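Phosphoserine aminotransferase (Bacillus alcalophilus, PDB 1W23) catalyses the pyridoxal-phosphate-dependent, reversible transfer of an amino group between glutamate and 3-phosphohydroxypyruvate, making phosphoserine in the second step of serine biosynthesis. Local coordinates at the interface of chains A and B. Numbering follows the deposited sequence. Chains: chain A/B, Phosphoserine aminotransferase.

Contact 1: the interface of chains A and B. Residues chain A 32-34, 38-39; chain B 2, 4, 6, 8, 322.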
loop_
_atom_site.group_PDB
_atom_site.type_symbol
_atom_site.label_atom_id
_atom_site.label_comp_id
_atom_site.label_asym_id
_atom_site.label_seq_id
_atom_site.Cartn_x
_atom_site.Cartn_y
_atom_site.Cartn_z
ATOM N N THR A 32 0.107 18.535 -16.012
ATOM C CA THR A 32 1.516 18.468 -15.620
ATOM C C THR A 32 2.384 17.701 -16.610
ATOM O O THR A 32 3.634 17.724 -16.496
ATOM C CB THR A 32 1.699 17.797 -14.269
ATOM O OG1 THR A 32 1.337 16.384 -14.361
ATOM C CG2 THR A 32 0.925 18.480 -13.168
ATOM N N GLN A 33 1.761 16.951 -17.533
ATOM C CA GLN A 33 2.462 16.041 -18.452
ATOM C C GLN A 33 3.135 14.891 -17.717
ATOM O O GLN A 33 3.976 14.212 -18.295
ATOM C CB GLN A 33 3.451 16.781 -19.369
ATOM C CG GLN A 33 2.780 17.853 -20.198
ATOM C CD GLN A 33 1.791 17.302 -21.219
ATOM O OE1 GLN A 33 1.793 16.140 -21.677
ATOM N NE2 GLN A 33 0.905 18.203 -21.612
ATOM N N MET A 34 2.686 14.585 -16.513
ATOM C CA MET A 34 3.085 13.432 -15.724
ATOM C C MET A 34 1.854 12.670 -15.263
ATOM O O MET A 34 0.788 13.299 -15.047
ATOM C CB MET A 34 3.886 13.860 -14.482
ATOM C CG MET A 34 5.260 14.459 -14.828
ATOM S SD MET A 34 6.101 15.180 -13.421
ATOM C CE MET A 34 5.148 16.674 -13.259
ATOM N N GLU A 38 3.569 9.529 -11.050
ATOM C CA GLU A 38 4.921 10.033 -11.266
ATOM C C GLU A 38 5.180 11.332 -10.511
ATOM O O GLU A 38 6.286 11.896 -10.630
ATOM C CB GLU A 38 5.134 10.276 -12.759
ATOM C CG GLU A 38 5.148 9.000 -13.604
ATOM C CD GLU A 38 5.283 9.338 -15.071
ATOM O OE1 GLU A 38 4.383 10.015 -15.620
ATOM O OE2 GLU A 38 6.348 8.977 -15.666
ATOM N N LEU A 39 4.180 11.836 -9.794
ATOM C CA LEU A 39 4.293 13.107 -9.067
ATOM C C LEU A 39 4.834 12.922 -7.675
ATOM O O LEU A 39 4.654 11.885 -7.016
ATOM C CB LEU A 39 2.892 13.708 -8.890
ATOM C CG LEU A 39 2.129 14.066 -10.117
ATOM C CD1 LEU A 39 0.724 14.512 -9.709
ATOM C CD2 LEU A 39 2.810 15.184 -10.929
ATOM N N LYS B 2 3.980 21.715 -24.030
ATOM C CA LYS B 2 4.838 22.127 -22.916
ATOM C C LYS B 2 5.953 21.122 -22.690
ATOM O O LYS B 2 5.674 19.917 -22.534
ATOM C CB LYS B 2 3.861 22.318 -21.762
ATOM C CG LYS B 2 4.183 22.141 -20.315
ATOM C CD LYS B 2 3.006 22.417 -19.383
ATOM C CE LYS B 2 3.192 21.831 -18.000
ATOM N NZ LYS B 2 3.210 22.785 -16.830
ATOM N N VAL B 4 8.350 19.161 -20.307
ATOM C CA VAL B 4 8.489 18.772 -18.917
ATOM C C VAL B 4 9.569 17.707 -18.771
ATOM O O VAL B 4 9.623 16.724 -19.514
ATOM C CB VAL B 4 7.125 18.252 -18.388
ATOM C CG1 VAL B 4 7.254 17.724 -16.973
ATOM C CG2 VAL B 4 6.078 19.371 -18.515
ATOM N N ASN B 6 11.110 15.299 -15.777
ATOM C CA ASN B 6 10.711 14.777 -14.453
ATOM C C ASN B 6 11.888 14.223 -13.685
ATOM O O ASN B 6 12.272 13.062 -13.835
ATOM C CB ASN B 6 9.594 13.773 -14.608
ATOM C CG ASN B 6 9.061 13.311 -13.266
ATOM O OD1 ASN B 6 9.508 13.773 -12.239
ATOM N ND2 ASN B 6 8.106 12.372 -13.296
ATOM N N ASN B 8 11.801 14.146 -10.338
ATOM C CA ASN B 8 11.292 13.854 -8.986
ATOM C C ASN B 8 12.072 12.762 -8.294
ATOM O O ASN B 8 12.508 11.782 -8.890
ATOM C CB ASN B 8 9.805 13.504 -9.057
ATOM C CG ASN B 8 8.875 14.679 -9.037
ATOM O OD1 ASN B 8 9.107 15.628 -8.268
ATOM N ND2 ASN B 8 7.748 14.635 -9.759
ATOM N N VAL B 322 11.091 19.521 -13.180
ATOM C CA VAL B 322 10.345 19.197 -11.954
ATOM C C VAL B 322 11.228 18.413 -10.996
ATOM O O VAL B 322 11.863 17.448 -11.370
ATOM C CB VAL B 322 9.105 18.385 -12.328
ATOM C CG1 VAL B 322 8.300 18.019 -11.106
ATOM C CG2 VAL B 322 8.216 19.139 -13.355
#
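The backbone carbonyl oxygen of A:Glu38, at the end of the 3-10 helix 36-38, takes hydrogen bonds from two asparagine amides of the partner subunit, in this homodimer of a class-V (SerC) aminotransferase. B:Asn8 ND2 meets A:Glu38 O at 3.2 Å, lying in the carbonyl plane on a lone pair. B:Asn6 ND2 reaches the same A:Glu38 O at 3.3 Å, but stands 31° off that plane, with the straighter approach at its hydrogen (157°). The other end of the B:Asn6 amide is held within its own chain, its OD1 receiving the backbone N of B:Asn8 at 3.0 Å; this bond would hold the amide's rotation and ties B:Asn6 to B:Asn8, the other donor. With CG anti to the backbone N (chi1 -175°), the B:Asn6 amide comes up beside the thioether of A:Met34, whose SD lies 3.5 Å from B:Asn6 CG. The methionine chain bends at its CG-SD bond, and its methyl CE meets B:Val322 CG2 tip to tip at 3.9 Å. Farther along, B:Val4 turns both methyls toward the carbonyl oxygen of A:Thr32, and the B:Val4 side chain crosses that of A:Gln33 at a slant, CG2 coming 3.8 Å from A:Gln33 CB.

Contact 2: the interface of chains A and B. Residues chain A 81, 85, 108-109, 112; chain B 220-222, 224.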
loop_
_atom_site.group_PDB
_atom_site.type_symbol
_atom_site.label_atom_id
_atom_site.label_comp_id
_atom_site.label_asym_id
_atom_site.label_seq_id
_atom_site.Cartn_x
_atom_site.Cartn_y
_atom_site.Cartn_z
ATOM N N THR A 81 -3.771 -5.134 14.469
ATOM C CA THR A 81 -2.690 -4.989 15.472
ATOM C C THR A 81 -2.450 -3.533 15.852
ATOM O O THR A 81 -2.193 -3.221 17.034
ATOM C CB THR A 81 -1.416 -5.709 15.015
ATOM O OG1 THR A 81 -0.517 -5.761 16.165
ATOM C CG2 THR A 81 -0.675 -5.076 13.878
ATOM N N MET A 85 -2.208 -1.978 19.735
ATOM C CA MET A 85 -0.885 -1.392 20.066
ATOM C C MET A 85 -0.998 0.027 20.599
ATOM O O MET A 85 -0.232 0.456 21.430
ATOM C CB MET A 85 0.018 -1.195 18.843
ATOM C CG MET A 85 0.703 -2.462 18.440
ATOM S SD MET A 85 1.758 -2.137 17.032
ATOM C CE MET A 85 2.422 -3.775 16.768
ATOM N N LYS A 108 -7.736 -12.041 17.621
ATOM C CA LYS A 108 -6.474 -12.790 17.693
ATOM C C LYS A 108 -5.306 -11.832 17.873
ATOM O O LYS A 108 -4.379 -12.076 18.650
ATOM C CB LYS A 108 -6.304 -13.679 16.478
ATOM C CG LYS A 108 -4.980 -14.365 16.319
ATOM C CD LYS A 108 -4.862 -15.122 15.002
ATOM C CE LYS A 108 -3.488 -15.655 14.649
ATOM N NZ LYS A 108 -2.912 -16.567 15.678
ATOM N N GLU A 109 -5.292 -10.717 17.105
ATOM C CA GLU A 109 -4.159 -9.809 17.192
ATOM C C GLU A 109 -4.130 -9.083 18.515
ATOM O O GLU A 109 -3.042 -8.819 19.061
ATOM C CB GLU A 109 -4.165 -8.829 16.018
ATOM C CG GLU A 109 -3.983 -9.492 14.686
ATOM C CD GLU A 109 -2.782 -10.410 14.624
ATOM O OE1 GLU A 109 -1.658 -9.955 14.980
ATOM O OE2 GLU A 109 -2.969 -11.578 14.201
ATOM N N LEU A 112 -2.434 -11.079 21.384
ATOM C CA LEU A 112 -0.993 -11.035 21.443
ATOM C C LEU A 112 -0.456 -9.860 22.252
ATOM O O LEU A 112 0.709 -9.881 22.723
ATOM C CB LEU A 112 -0.374 -10.968 20.011
ATOM C CG LEU A 112 -0.641 -12.182 19.113
ATOM C CD1 LEU A 112 -0.152 -12.062 17.643
ATOM C CD2 LEU A 112 -0.057 -13.437 19.793
ATOM N N VAL B 220 5.444 -11.557 17.887
ATOM C CA VAL B 220 5.351 -10.493 16.877
ATOM C C VAL B 220 3.968 -10.583 16.245
ATOM O O VAL B 220 3.544 -11.656 15.826
ATOM C CB VAL B 220 6.475 -10.631 15.863
ATOM C CG1 VAL B 220 6.334 -9.610 14.760
ATOM C CG2 VAL B 220 7.842 -10.440 16.603
ATOM N N PRO B 221 3.274 -9.462 16.071
ATOM C CA PRO B 221 2.000 -9.476 15.348
ATOM C C PRO B 221 2.089 -10.145 14.003
ATOM O O PRO B 221 3.078 -10.024 13.276
ATOM C CB PRO B 221 1.693 -7.986 15.204
ATOM C CG PRO B 221 2.292 -7.397 16.410
ATOM C CD PRO B 221 3.606 -8.144 16.575
ATOM N N THR B 222 1.017 -10.844 13.622
ATOM C CA THR B 222 0.976 -11.650 12.405
ATOM C C THR B 222 1.445 -10.871 11.174
ATOM O O THR B 222 2.299 -11.363 10.398
ATOM C CB THR B 222 -0.470 -12.202 12.182
ATOM O OG1 THR B 222 -0.850 -12.892 13.370
ATOM C CG2 THR B 222 -0.498 -13.137 11.001
ATOM N N LEU B 224 3.368 -8.401 10.915
ATOM C CA LEU B 224 4.736 -7.879 11.075
ATOM C C LEU B 224 5.772 -8.990 11.126
ATOM O O LEU B 224 6.948 -8.680 11.244
ATOM C CB LEU B 224 4.802 -6.973 12.308
ATOM C CG LEU B 224 4.048 -5.677 12.147
ATOM C CD1 LEU B 224 3.789 -4.994 13.445
ATOM C CD2 LEU B 224 4.871 -4.742 11.235
#
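A:Glu109, on helix 101-111, receives B:Thr222 with both oxygens of its carboxylate. The hydroxyl OG1 of B:Thr222 donates to A:Glu109 OE2 at 2.6 Å, and the backbone N of the same threonine donates to A:Glu109 OE1 at 3.1 Å. Both donors arrive on the syn side, the hydroxyl 16° and the N-H 28° out of the carboxylate plane, in a two-pronged grip on the first residue of the 3-10 helix 222-224. The threonine can present both groups together because OG1 sits beside its own backbone N (chi1 -55°). Next to this polar pair, the ring of B:Pro221 packs against helix 75-87. Its CB and CG abut the hydroxyl oxygen of A:Thr81, with CG at 3.3 Å from OG1, while the methyl CE at the end of the extended A:Met85 chain lies 3.6 Å from the same CG. That methyl also meets B:Leu224 CD1 tip to tip. The flanks are looser: A:Leu112 CD1 comes no nearer than 4.1 Å to B:Pro221 CA, and A:Lys108 passes B:Thr222 with its CE 4.0 Å from OG1. The site adds a polar and an apolar hold between the subunits of the homodimer, far from the N-terminal contacts.

Contact 3: the interface of chains A and B. Residues chain A 37, 39-41, 238-239, 241; chain B 10-11, 195, 201.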
loop_
_atom_site.group_PDB
_atom_site.type_symbol
_atom_site.label_atom_id
_atom_site.label_comp_id
_atom_site.label_asym_id
_atom_site.label_seq_id
_atom_site.Cartn_x
_atom_site.Cartn_y
_atom_site.Cartn_z
ATOM N N MET A 37 0.885 8.949 -10.798
ATOM C CA MET A 37 1.873 7.946 -10.296
ATOM C C MET A 37 3.282 8.452 -10.323
ATOM O O MET A 37 4.147 7.797 -9.730
ATOM C CB MET A 37 1.770 6.625 -11.116
ATOM C CG MET A 37 0.707 5.679 -10.702
ATOM S SD MET A 37 0.895 4.338 -11.816
ATOM C CE MET A 37 -0.379 4.756 -12.916
ATOM N N LEU A 39 4.180 11.836 -9.794
ATOM C CA LEU A 39 4.293 13.107 -9.067
ATOM C C LEU A 39 4.834 12.922 -7.675
ATOM O O LEU A 39 4.654 11.885 -7.016
ATOM C CB LEU A 39 2.892 13.708 -8.890
ATOM C CG LEU A 39 2.129 14.066 -10.117
ATOM C CD1 LEU A 39 0.724 14.512 -9.709
ATOM C CD2 LEU A 39 2.810 15.184 -10.929
ATOM N N SER A 40 5.463 13.985 -7.169
ATOM C CA SER A 40 5.737 14.051 -5.759
ATOM C C SER A 40 4.460 14.124 -4.936
ATOM O O SER A 40 3.514 14.819 -5.323
ATOM C CB SER A 40 6.545 15.345 -5.449
ATOM O OG SER A 40 6.783 15.455 -4.060
ATOM N N HIS A 41 4.433 13.487 -3.775
ATOM C CA HIS A 41 3.320 13.650 -2.841
ATOM C C HIS A 41 3.313 15.026 -2.188
ATOM O O HIS A 41 2.326 15.344 -1.502
ATOM C CB HIS A 41 3.349 12.509 -1.799
ATOM C CG HIS A 41 4.602 12.382 -1.019
ATOM N ND1 HIS A 41 5.776 12.033 -1.708
ATOM C CD2 HIS A 41 4.873 12.522 0.307
ATOM C CE1 HIS A 41 6.737 11.996 -0.823
ATOM N NE2 HIS A 41 6.199 12.264 0.424
ATOM N N THR A 238 5.988 8.009 2.214
ATOM C CA THR A 238 5.370 8.168 0.892
ATOM C C THR A 238 4.033 7.476 0.870
ATOM O O THR A 238 3.975 6.262 1.089
ATOM C CB THR A 238 6.278 7.604 -0.191
ATOM O OG1 THR A 238 7.608 8.112 -0.065
ATOM C CG2 THR A 238 5.732 8.011 -1.557
ATOM N N PRO A 239 2.927 8.161 0.577
ATOM C CA PRO A 239 1.604 7.497 0.572
ATOM C C PRO A 239 1.404 6.692 -0.707
ATOM O O PRO A 239 2.134 6.883 -1.677
ATOM C CB PRO A 239 0.646 8.657 0.657
ATOM C CG PRO A 239 1.376 9.798 -0.003
ATOM C CD PRO A 239 2.825 9.601 0.306
ATOM N N THR A 241 -0.111 6.875 -3.601
ATOM C CA THR A 241 -0.721 8.039 -4.251
ATOM C C THR A 241 -1.773 7.635 -5.286
ATOM O O THR A 241 -2.826 8.262 -5.346
ATOM C CB THR A 241 0.347 8.928 -4.918
ATOM O OG1 THR A 241 1.144 8.114 -5.782
ATOM C CG2 THR A 241 1.233 9.632 -3.916
ATOM N N GLY B 10 11.005 10.746 -5.704
ATOM C CA GLY B 10 10.214 9.688 -5.107
ATOM C C GLY B 10 8.867 10.167 -4.668
ATOM O O GLY B 10 8.844 11.036 -3.748
ATOM N N PRO B 11 7.735 9.725 -5.190
ATOM C CA PRO B 11 7.589 8.984 -6.452
ATOM C C PRO B 11 8.274 9.722 -7.611
ATOM O O PRO B 11 8.764 10.857 -7.455
ATOM C CB PRO B 11 6.072 8.872 -6.623
ATOM C CG PRO B 11 5.499 9.074 -5.219
ATOM C CD PRO B 11 6.401 10.080 -4.648
ATOM N N GLN B 195 8.920 3.003 -5.469
ATOM C CA GLN B 195 8.640 4.273 -6.153
ATOM C C GLN B 195 9.851 5.046 -6.686
ATOM O O GLN B 195 9.733 6.275 -6.955
ATOM C CB GLN B 195 7.856 5.149 -5.236
ATOM C CG GLN B 195 8.558 5.622 -3.979
ATOM C CD GLN B 195 8.343 4.771 -2.769
ATOM O OE1 GLN B 195 7.927 3.599 -2.854
ATOM N NE2 GLN B 195 8.632 5.355 -1.567
ATOM N N SER B 201 4.451 4.151 -5.975
ATOM C CA SER B 201 4.406 3.928 -4.543
ATOM C C SER B 201 3.259 3.020 -4.142
ATOM O O SER B 201 2.194 2.962 -4.817
ATOM C CB SER B 201 4.375 5.247 -3.747
ATOM O OG SER B 201 3.207 5.934 -4.016
HETATM O O HOH W 1 1.057 4.969 -6.420
HETATM O O HOH W 2 3.416 6.615 -7.264
HETATM O O HOH W 3 8.976 13.829 -3.841
#
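The imidazole of A:His41 meets the B:Gly10-B:Pro11 segment at its rim: B:Gly10 O lies at the ring edge, in plane, 3.7 Å from CE1, and B:Pro11 CD lies 3.6 Å from ND1. One face of the imidazole is covered by A:Thr238 CA, displaced toward the rim. B:Pro11, which follows a cis peptide bond, has its side chain running about perpendicular to that of A:His41 and presses CB, CG and CD against the carbonyl oxygen of A:Leu39, with CB at 3.4 Å from that O. With OG1 beside the backbone N (chi1 -50°), A:Thr238 sends its methyl CG2, anti to that N, against B:Pro11 CD and B:Ser201 CB, while its OG1 points toward the amide NE2 of B:Gln195. B:Ser201 OG donates to A:Pro239 O at 2.7 Å, in the carbonyl plane, just ahead of helix 241-256. The start of that helix offers B:Ser201 OG weak bonds from A:Thr241 N and OG1. Waters bridge the two chains as well: water 2 joins B:Ser201 N to A:Met37 O and A:Thr241 OG1, and is hydrogen-bonded to water 1, which also reaches A:Thr241 OG1 and sits 2.8 Å from B:Ser201 O. Water 3 links A:Ser40 OG to B:Gly10 O. A:Thr238 and B:Gln195 are both pyridoxal-phosphate-binding residues, so this part of the interface lies where the two subunits together shape a cofactor site.

Contacts 1 and 3 are neighbours, about 12 Å apart between the centres of their C-alpha atoms, and share A:Leu39; the chain running through the 3-10 helix 36-38 serves both, facing mainly the partner's N-terminal segment. Contact 2 stands apart, about 28 Å from contact 3 and 40 Å from contact 1, and draws on helices 75-87 and 101-111 instead. Each contact recurs with the chains exchanged across the two-fold axis. Subunit association thus rests on widely separated patches, and contact 3, which includes cofactor-binding residues of both chains, suggests that dimer formation and a complete active site go together.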